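Enoyl-CoA hydratase subunit I (Geobacillus kaustophilus, PDB 2PBP) probably acts as a hydro-lyase, as in enoyl-CoA hydratases of the crotonase family, which add water to the double bond of enoyl-CoA thioesters. Local coordinates at residues R60-G65 / A100-L105; G109-A114 / A126-P131; C117-A122 / I176-V181. All coordinates share one frame; numbering follows the deposited sequence.

Contact 1. Residues R60-G65 / A100-L105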
loop_
_atom_site.group_PDB
_atom_site.type_symbol
_atom_site.label_atom_id
_atom_site.label_comp_id
_atom_site.label_asym_id
_atom_site.label_seq_id
_atom_site.Cartn_x
_atom_site.Cartn_y
_atom_site.Cartn_z
ATOM N N ARG A 60 -14.827 -27.276 -10.626
ATOM C CA ARG A 60 -15.615 -26.060 -10.476
ATOM C C ARG A 60 -15.294 -25.229 -9.236
ATOM O O ARG A 60 -15.728 -24.083 -9.128
ATOM C CB ARG A 60 -17.114 -26.389 -10.496
ATOM C CG ARG A 60 -17.716 -26.802 -9.157
ATOM C CD ARG A 60 -19.240 -26.741 -9.235
ATOM N NE ARG A 60 -19.890 -26.814 -7.927
ATOM C CZ ARG A 60 -20.047 -27.930 -7.222
ATOM N NH1 ARG A 60 -19.601 -29.085 -7.694
ATOM N NH2 ARG A 60 -20.657 -27.889 -6.045
ATOM N N ALA A 61 -14.537 -25.792 -8.301
ATOM C CA ALA A 61 -14.195 -25.054 -7.091
ATOM C C ALA A 61 -12.706 -24.767 -6.978
ATOM O O ALA A 61 -11.874 -25.519 -7.491
ATOM C CB ALA A 61 -14.657 -25.825 -5.863
ATOM N N PHE A 62 -12.378 -23.660 -6.318
ATOM C CA PHE A 62 -10.989 -23.299 -6.077
ATOM C C PHE A 62 -10.615 -24.192 -4.902
ATOM O O PHE A 62 -9.728 -25.038 -5.006
ATOM C CB PHE A 62 -10.882 -21.822 -5.680
ATOM C CG PHE A 62 -9.504 -21.400 -5.227
ATOM C CD1 PHE A 62 -8.441 -21.344 -6.124
ATOM C CD2 PHE A 62 -9.281 -21.027 -3.902
ATOM C CE1 PHE A 62 -7.174 -20.919 -5.710
ATOM C CE2 PHE A 62 -8.022 -20.602 -3.476
ATOM C CZ PHE A 62 -6.964 -20.546 -4.384
ATOM N N ALA A 63 -11.326 -24.014 -3.791
ATOM C CA ALA A 63 -11.092 -24.814 -2.594
ATOM C C ALA A 63 -12.154 -24.575 -1.528
ATOM O O ALA A 63 -12.525 -23.437 -1.250
ATOM C CB ALA A 63 -9.711 -24.511 -2.019
ATOM N N ALA A 64 -12.651 -25.661 -0.947
ATOM C CA ALA A 64 -13.638 -25.572 0.121
ATOM C C ALA A 64 -12.858 -25.807 1.411
ATOM O O ALA A 64 -11.663 -26.093 1.372
ATOM C CB ALA A 64 -14.714 -26.641 -0.054
ATOM N N GLY A 65 -13.524 -25.684 2.552
ATOM C CA GLY A 65 -12.832 -25.896 3.810
ATOM C C GLY A 65 -12.764 -27.364 4.173
ATOM O O GLY A 65 -13.300 -28.212 3.457
ATOM N N ALA A 100 -3.307 -16.091 -6.791
ATOM C CA ALA A 100 -4.368 -17.076 -6.707
ATOM C C ALA A 100 -5.288 -16.878 -7.899
ATOM O O ALA A 100 -5.780 -15.779 -8.128
ATOM C CB ALA A 100 -5.156 -16.908 -5.406
ATOM N N ALA A 101 -5.486 -17.939 -8.675
ATOM C CA ALA A 101 -6.396 -17.896 -9.815
ATOM C C ALA A 101 -7.633 -18.625 -9.302
ATOM O O ALA A 101 -7.725 -19.848 -9.387
ATOM C CB ALA A 101 -5.801 -18.632 -11.010
ATOM N N VAL A 102 -8.570 -17.865 -8.746
ATOM C CA VAL A 102 -9.779 -18.445 -8.172
ATOM C C VAL A 102 -10.822 -18.763 -9.238
ATOM O O VAL A 102 -11.549 -17.888 -9.705
ATOM C CB VAL A 102 -10.359 -17.505 -7.099
ATOM C CG1 VAL A 102 -11.501 -18.194 -6.356
ATOM C CG2 VAL A 102 -9.256 -17.121 -6.113
ATOM N N ASN A 103 -10.873 -20.040 -9.605
ATOM C CA ASN A 103 -11.764 -20.564 -10.636
ATOM C C ASN A 103 -13.190 -20.853 -10.190
ATOM O O ASN A 103 -14.033 -21.209 -11.014
ATOM C CB ASN A 103 -11.175 -21.852 -11.199
ATOM C CG ASN A 103 -10.901 -22.875 -10.116
ATOM O OD1 ASN A 103 -10.021 -22.676 -9.274
ATOM N ND2 ASN A 103 -11.660 -23.967 -10.120
ATOM N N GLY A 104 -13.461 -20.720 -8.896
ATOM C CA GLY A 104 -14.798 -20.992 -8.403
ATOM C C GLY A 104 -14.926 -20.750 -6.914
ATOM O O GLY A 104 -14.368 -19.789 -6.391
ATOM N N LEU A 105 -15.664 -21.622 -6.233
ATOM C CA LEU A 105 -15.867 -21.489 -4.797
ATOM C C LEU A 105 -14.559 -21.468 -4.014
ATOM O O LEU A 105 -13.688 -22.312 -4.212
ATOM C CB LEU A 105 -16.729 -22.639 -4.269
ATOM C CG LEU A 105 -18.143 -22.826 -4.814
ATOM C CD1 LEU A 105 -18.755 -24.073 -4.193
ATOM C CD2 LEU A 105 -18.989 -21.602 -4.507
#
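F62 lays its ring against V102, with N103 beside it and L105 O accepting from the backbone at F62 and A63. The ring starts with CG anti to the backbone N (chi1 172°), which carries it along the strand that ends at V102. There V102 CG2 sits almost exactly over one face, 4.2 Å from the ring centroid, in a CH-pi contact, and V102 CG1 packs on F62 CB at 3.7 Å. At the ring edge, near its plane, N103 OD1 lies 3.8 Å from F62 CD1. The other branch of this amide, N103 ND2, donates to A61 O at 3.1 Å, coming in from above the carbonyl plane, while OD1 is bound mainly by the backbone N of G57. An alanine in place of N103 would probably leave G57 N without its side-chain acceptor and cost A61 O the stronger of its amide donors, N27 giving a weak bond, letting the corner at F62 shift against the strand. In the crotonase fold this is where the chain passes between two sheets: 98-102 belongs to the six-stranded one, 61-63 and 105-107 to the smaller one. L105 O is gripped by two consecutive N-H groups, F62 N at 2.8 Å and A63 N at 2.9 Å, the latter the straighter bond. L105 CB meets A61 CB, and beyond the two segments the leucine side chain touches E127 and R165. At G104 the chains come so close that CA makes a C-H...O contact with R60 O at 3.3 Å; a CB there would collide with that oxygen.

Contact 2. Residues G109-A114 / A126-P131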
loop_
_atom_site.group_PDB
_atom_site.type_symbol
_atom_site.label_atom_id
_atom_site.label_comp_id
_atom_site.label_asym_id
_atom_site.label_seq_id
_atom_site.Cartn_x
_atom_site.Cartn_y
_atom_site.Cartn_z
ATOM N N GLY A 109 -11.484 -22.278 4.531
ATOM C CA GLY A 109 -10.056 -22.374 4.299
ATOM C C GLY A 109 -9.716 -21.941 2.883
ATOM O O GLY A 109 -8.638 -21.405 2.632
ATOM N N GLY A 110 -10.639 -22.174 1.953
ATOM C CA GLY A 110 -10.413 -21.790 0.570
ATOM C C GLY A 110 -10.232 -20.292 0.419
ATOM O O GLY A 110 -9.367 -19.829 -0.330
ATOM N N PHE A 111 -11.057 -19.526 1.129
ATOM C CA PHE A 111 -10.971 -18.070 1.093
ATOM C C PHE A 111 -9.647 -17.679 1.756
ATOM O O PHE A 111 -8.934 -16.799 1.277
ATOM C CB PHE A 111 -12.160 -17.465 1.857
ATOM C CG PHE A 111 -12.384 -15.986 1.612
ATOM C CD1 PHE A 111 -11.530 -15.239 0.803
ATOM C CD2 PHE A 111 -13.461 -15.340 2.216
ATOM C CE1 PHE A 111 -11.745 -13.874 0.602
ATOM C CE2 PHE A 111 -13.686 -13.976 2.023
ATOM C CZ PHE A 111 -12.824 -13.240 1.213
ATOM N N GLU A 112 -9.314 -18.350 2.856
ATOM C CA GLU A 112 -8.072 -18.059 3.565
ATOM C C GLU A 112 -6.840 -18.363 2.712
ATOM O O GLU A 112 -5.821 -17.683 2.827
ATOM C CB GLU A 112 -8.039 -18.826 4.894
ATOM C CG GLU A 112 -9.056 -18.261 5.889
ATOM C CD GLU A 112 -9.298 -19.146 7.097
ATOM O OE1 GLU A 112 -9.598 -20.345 6.908
ATOM O OE2 GLU A 112 -9.204 -18.635 8.234
ATOM N N LEU A 113 -6.935 -19.369 1.845
ATOM C CA LEU A 113 -5.816 -19.704 0.968
ATOM C C LEU A 113 -5.629 -18.582 -0.058
ATOM O O LEU A 113 -4.507 -18.138 -0.311
ATOM C CB LEU A 113 -6.072 -21.033 0.249
ATOM C CG LEU A 113 -4.986 -21.502 -0.727
ATOM C CD1 LEU A 113 -3.659 -21.701 0.012
ATOM C CD2 LEU A 113 -5.425 -22.804 -1.388
ATOM N N ALA A 114 -6.727 -18.113 -0.644
ATOM C CA ALA A 114 -6.637 -17.036 -1.625
ATOM C C ALA A 114 -6.078 -15.770 -0.972
ATOM O O ALA A 114 -5.235 -15.084 -1.551
ATOM C CB ALA A 114 -8.009 -16.751 -2.233
ATOM N N ALA A 126 -16.382 -17.423 -9.420
ATOM C CA ALA A 126 -15.884 -17.361 -8.050
ATOM C C ALA A 126 -16.784 -16.692 -7.019
ATOM O O ALA A 126 -17.454 -15.698 -7.293
ATOM C CB ALA A 126 -14.508 -16.692 -8.037
ATOM N N GLU A 127 -16.771 -17.261 -5.820
ATOM C CA GLU A 127 -17.525 -16.751 -4.683
ATOM C C GLU A 127 -16.614 -16.957 -3.483
ATOM O O GLU A 127 -15.927 -17.968 -3.395
ATOM C CB GLU A 127 -18.830 -17.524 -4.486
ATOM C CG GLU A 127 -19.951 -17.099 -5.423
ATOM C CD GLU A 127 -21.304 -17.627 -4.979
ATOM O OE1 GLU A 127 -21.509 -18.857 -5.028
ATOM O OE2 GLU A 127 -22.160 -16.808 -4.576
ATOM N N PHE A 128 -16.607 -15.994 -2.571
ATOM C CA PHE A 128 -15.760 -16.062 -1.386
ATOM C C PHE A 128 -16.623 -15.951 -0.141
ATOM O O PHE A 128 -17.573 -15.171 -0.107
ATOM C CB PHE A 128 -14.755 -14.907 -1.399
ATOM C CG PHE A 128 -13.916 -14.844 -2.642
ATOM C CD1 PHE A 128 -12.681 -15.482 -2.697
ATOM C CD2 PHE A 128 -14.361 -14.143 -3.763
ATOM C CE1 PHE A 128 -11.896 -15.422 -3.846
ATOM C CE2 PHE A 128 -13.586 -14.076 -4.919
ATOM C CZ PHE A 128 -12.349 -14.717 -4.961
ATOM N N GLY A 129 -16.298 -16.723 0.886
ATOM C CA GLY A 129 -17.085 -16.647 2.103
ATOM C C GLY A 129 -16.536 -17.473 3.245
ATOM O O GLY A 129 -15.646 -18.303 3.052
ATOM N N PHE A 130 -17.081 -17.239 4.435
ATOM C CA PHE A 130 -16.681 -17.948 5.647
ATOM C C PHE A 130 -17.922 -18.547 6.298
ATOM O O PHE A 130 -18.499 -17.967 7.215
ATOM C CB PHE A 130 -16.003 -16.985 6.621
ATOM C CG PHE A 130 -14.646 -16.534 6.175
ATOM C CD1 PHE A 130 -13.608 -17.451 6.041
ATOM C CD2 PHE A 130 -14.405 -15.197 5.882
ATOM C CE1 PHE A 130 -12.345 -17.042 5.619
ATOM C CE2 PHE A 130 -13.146 -14.777 5.460
ATOM C CZ PHE A 130 -12.113 -15.702 5.329
ATOM N N PRO A 131 -18.348 -19.724 5.822
ATOM C CA PRO A 131 -19.530 -20.393 6.363
ATOM C C PRO A 131 -19.292 -21.083 7.703
ATOM O O PRO A 131 -20.221 -21.655 8.275
ATOM C CB PRO A 131 -19.895 -21.376 5.255
ATOM C CG PRO A 131 -18.550 -21.793 4.748
ATOM C CD PRO A 131 -17.802 -20.468 4.671
#
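F111 points its ring out from the helix with CG anti to the backbone N (chi1 -166°), while F128 and F130 both set CG anti to their carbonyl carbons; the F111 ring thereby slots between the two other phenylalanines. On one of its faces sits F128 CB, over the centre and 3.5 Å from the centroid, a tight CH-pi contact. The F128 ring itself lies obliquely to that of F111, their planes 46° apart, and turns its edge to A114 CB, one helical turn further on. F130 comes from the opposite side of the F111 ring. Their planes are close to parallel, at 20°, but the rings are shifted along each other with little overlap: F111 CD2 stands over the rim of the F130 face, 3.3 Å from F130 CE2. Between the two, G129 brings its backbone N to 3.4 Å from F111 CD2. This is an aromatic cluster joining helix 109-115 to strand 127-129 of the four-stranded sheet, a core element of the crotonase fold; the segment axes run nearly perpendicular and approach to 7.6 Å. F128 also touches V102 of the larger sheet, so its ring helps fill the space between the sheets. E112 adds the last piece at the far end, its CG lying 3.5 Å from F130 CE1 at the edge of that ring. Its carboxylate plane is steeply turned against the ring, and OE2 accepts from two backbone N-H groups, those of A141 and G143. E132 touches the same glutamate; by sequence position the two probably match the active-site glutamate pair of crotonase-type hydratases.

Contact 3. Residues C117-A122 / I176-V181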
loop_
_atom_site.group_PDB
_atom_site.type_symbol
_atom_site.label_atom_id
_atom_site.label_comp_id
_atom_site.label_asym_id
_atom_site.label_seq_id
_atom_site.Cartn_x
_atom_site.Cartn_y
_atom_site.Cartn_z
ATOM N N CYS A 117 -2.361 -15.324 -0.682
ATOM C CA CYS A 117 -1.601 -14.981 -1.877
ATOM C C CYS A 117 -1.445 -13.464 -1.954
ATOM O O CYS A 117 -2.132 -12.732 -1.244
ATOM C CB CYS A 117 -2.305 -15.516 -3.125
ATOM S SG CYS A 117 -2.323 -17.333 -3.188
ATOM N N ASP A 118 -0.542 -12.995 -2.810
ATOM C CA ASP A 118 -0.291 -11.559 -2.945
ATOM C C ASP A 118 -1.278 -10.826 -3.839
ATOM O O ASP A 118 -1.584 -9.652 -3.609
ATOM C CB ASP A 118 1.124 -11.334 -3.470
ATOM C CG ASP A 118 2.162 -12.036 -2.629
ATOM O OD1 ASP A 118 2.176 -11.804 -1.401
ATOM O OD2 ASP A 118 2.955 -12.822 -3.192
ATOM N N LEU A 119 -1.747 -11.514 -4.872
ATOM C CA LEU A 119 -2.710 -10.954 -5.811
ATOM C C LEU A 119 -3.731 -12.035 -6.086
ATOM O O LEU A 119 -3.412 -13.227 -6.037
ATOM C CB LEU A 119 -2.040 -10.577 -7.136
ATOM C CG LEU A 119 -0.882 -9.579 -7.146
ATOM C CD1 LEU A 119 -0.330 -9.466 -8.557
ATOM C CD2 LEU A 119 -1.356 -8.226 -6.644
ATOM N N ILE A 120 -4.957 -11.624 -6.389
ATOM C CA ILE A 120 -6.009 -12.585 -6.689
ATOM C C ILE A 120 -6.694 -12.236 -8.010
ATOM O O ILE A 120 -7.205 -11.131 -8.175
ATOM C CB ILE A 120 -7.091 -12.614 -5.585
ATOM C CG1 ILE A 120 -6.469 -12.970 -4.232
ATOM C CG2 ILE A 120 -8.179 -13.616 -5.956
ATOM C CD1 ILE A 120 -7.356 -12.687 -3.021
ATOM N N VAL A 121 -6.679 -13.173 -8.952
ATOM C CA VAL A 121 -7.351 -12.989 -10.235
ATOM C C VAL A 121 -8.514 -13.959 -10.123
ATOM O O VAL A 121 -8.305 -15.152 -9.899
ATOM C CB VAL A 121 -6.464 -13.394 -11.422
ATOM C CG1 VAL A 121 -7.250 -13.262 -12.722
ATOM C CG2 VAL A 121 -5.219 -12.521 -11.461
ATOM N N ALA A 122 -9.735 -13.456 -10.270
ATOM C CA ALA A 122 -10.899 -14.314 -10.119
ATOM C C ALA A 122 -11.777 -14.460 -11.344
ATOM O O ALA A 122 -11.877 -13.561 -12.178
ATOM C CB ALA A 122 -11.747 -13.823 -8.944
ATOM N N ILE A 176 -10.166 -6.699 -2.535
ATOM C CA ILE A 176 -9.692 -8.028 -2.171
ATOM C C ILE A 176 -9.190 -8.732 -3.433
ATOM O O ILE A 176 -8.136 -9.372 -3.422
ATOM C CB ILE A 176 -10.822 -8.865 -1.543
ATOM C CG1 ILE A 176 -11.319 -8.181 -0.264
ATOM C CG2 ILE A 176 -10.321 -10.276 -1.250
ATOM C CD1 ILE A 176 -12.646 -8.712 0.274
ATOM N N VAL A 177 -9.958 -8.606 -4.511
ATOM C CA VAL A 177 -9.615 -9.206 -5.797
ATOM C C VAL A 177 -9.068 -8.127 -6.732
ATOM O O VAL A 177 -9.608 -7.021 -6.801
ATOM C CB VAL A 177 -10.847 -9.882 -6.447
ATOM C CG1 VAL A 177 -10.579 -10.177 -7.920
ATOM C CG2 VAL A 177 -11.168 -11.184 -5.710
ATOM N N ASN A 178 -7.997 -8.453 -7.446
ATOM C CA ASN A 178 -7.367 -7.496 -8.352
ATOM C C ASN A 178 -8.099 -7.329 -9.682
ATOM O O ASN A 178 -8.164 -6.224 -10.228
ATOM C CB ASN A 178 -5.910 -7.900 -8.584
ATOM C CG ASN A 178 -5.053 -7.730 -7.331
ATOM O OD1 ASN A 178 -4.615 -6.625 -7.007
ATOM N ND2 ASN A 178 -4.829 -8.823 -6.616
ATOM N N ARG A 179 -8.645 -8.420 -10.208
ATOM C CA ARG A 179 -9.386 -8.363 -11.462
ATOM C C ARG A 179 -10.275 -9.585 -11.629
ATOM O O ARG A 179 -10.000 -10.654 -11.077
ATOM C CB ARG A 179 -8.434 -8.254 -12.657
ATOM C CG ARG A 179 -7.674 -9.524 -12.978
ATOM C CD ARG A 179 -6.872 -9.374 -14.264
ATOM N NE ARG A 179 -7.705 -8.944 -15.385
ATOM C CZ ARG A 179 -7.307 -8.941 -16.654
ATOM N NH1 ARG A 179 -6.084 -9.348 -16.968
ATOM N NH2 ARG A 179 -8.130 -8.528 -17.608
ATOM N N VAL A 180 -11.343 -9.415 -12.401
ATOM C CA VAL A 180 -12.295 -10.485 -12.652
ATOM C C VAL A 180 -12.408 -10.729 -14.153
ATOM O O VAL A 180 -12.494 -9.785 -14.940
ATOM C CB VAL A 180 -13.691 -10.115 -12.103
ATOM C CG1 VAL A 180 -14.671 -11.250 -12.344
ATOM C CG2 VAL A 180 -13.591 -9.788 -10.619
ATOM N N VAL A 181 -12.394 -11.996 -14.544
ATOM C CA VAL A 181 -12.511 -12.358 -15.951
ATOM C C VAL A 181 -13.415 -13.572 -16.102
ATOM O O VAL A 181 -13.653 -14.304 -15.142
ATOM C CB VAL A 181 -11.137 -12.680 -16.572
ATOM C CG1 VAL A 181 -10.277 -11.423 -16.608
ATOM C CG2 VAL A 181 -10.449 -13.776 -15.773
#
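I120 reaches across to I176 and V177 with both branches of its side chain. CB stands 4.0 Å from I176 O. From there CG2 turns to V177 and meets its CG2 at 3.9 Å, the two side chains crossing at about a right angle. The other branch, CG1, is anti to the carbonyl carbon (chi1 -59°) and runs past I176 O, so that the tip CD1 ends 3.4 Å from that oxygen and 4.2 Å from I176 CG2. The methyl thus helps bury a carbonyl oxygen for which the model offers no hydrogen-bonding partner. Backbone bonds hold the pair together: N178 N to I120 O, A122 N to R179 O and V181 N to A122 O, the second nearly straight at 174°. They join strand 119-123 in parallel to 179-181, the outermost strand of the six-stranded crotonase sheet in this chain. V121 and R179 lie side by side on one face, V121 CG1 3.8 Å from R179 CG, whereas A122 and V180 occupy the other; R179 NH1 goes on to a salt bridge with E189. K154 of the second subunit packs on I120 and donates to C117 O.

In the fold
The three contacts lie close together in the crotonase core. Contacts 1 and 2 have centres about 8 Å apart, and contact 3 lies about 12 Å from contact 1 and 13 Å from contact 2. Contact 1 closes before the others open; contacts 2 and 3 interleave, because helix 109-115, strand 119-123 and strand 127-129 follow one another. Strands 98-102 and 119-123 are neighbours in the six-stranded sheet, tying contact 1 to contact 3, while contacts 1 and 2 share the smaller sheet. The F128 ring also meets A122 and V177, tying contact 2 to contact 3. Together they link both sheets and helix 109-115, and contact 3 extends this core to the second subunit.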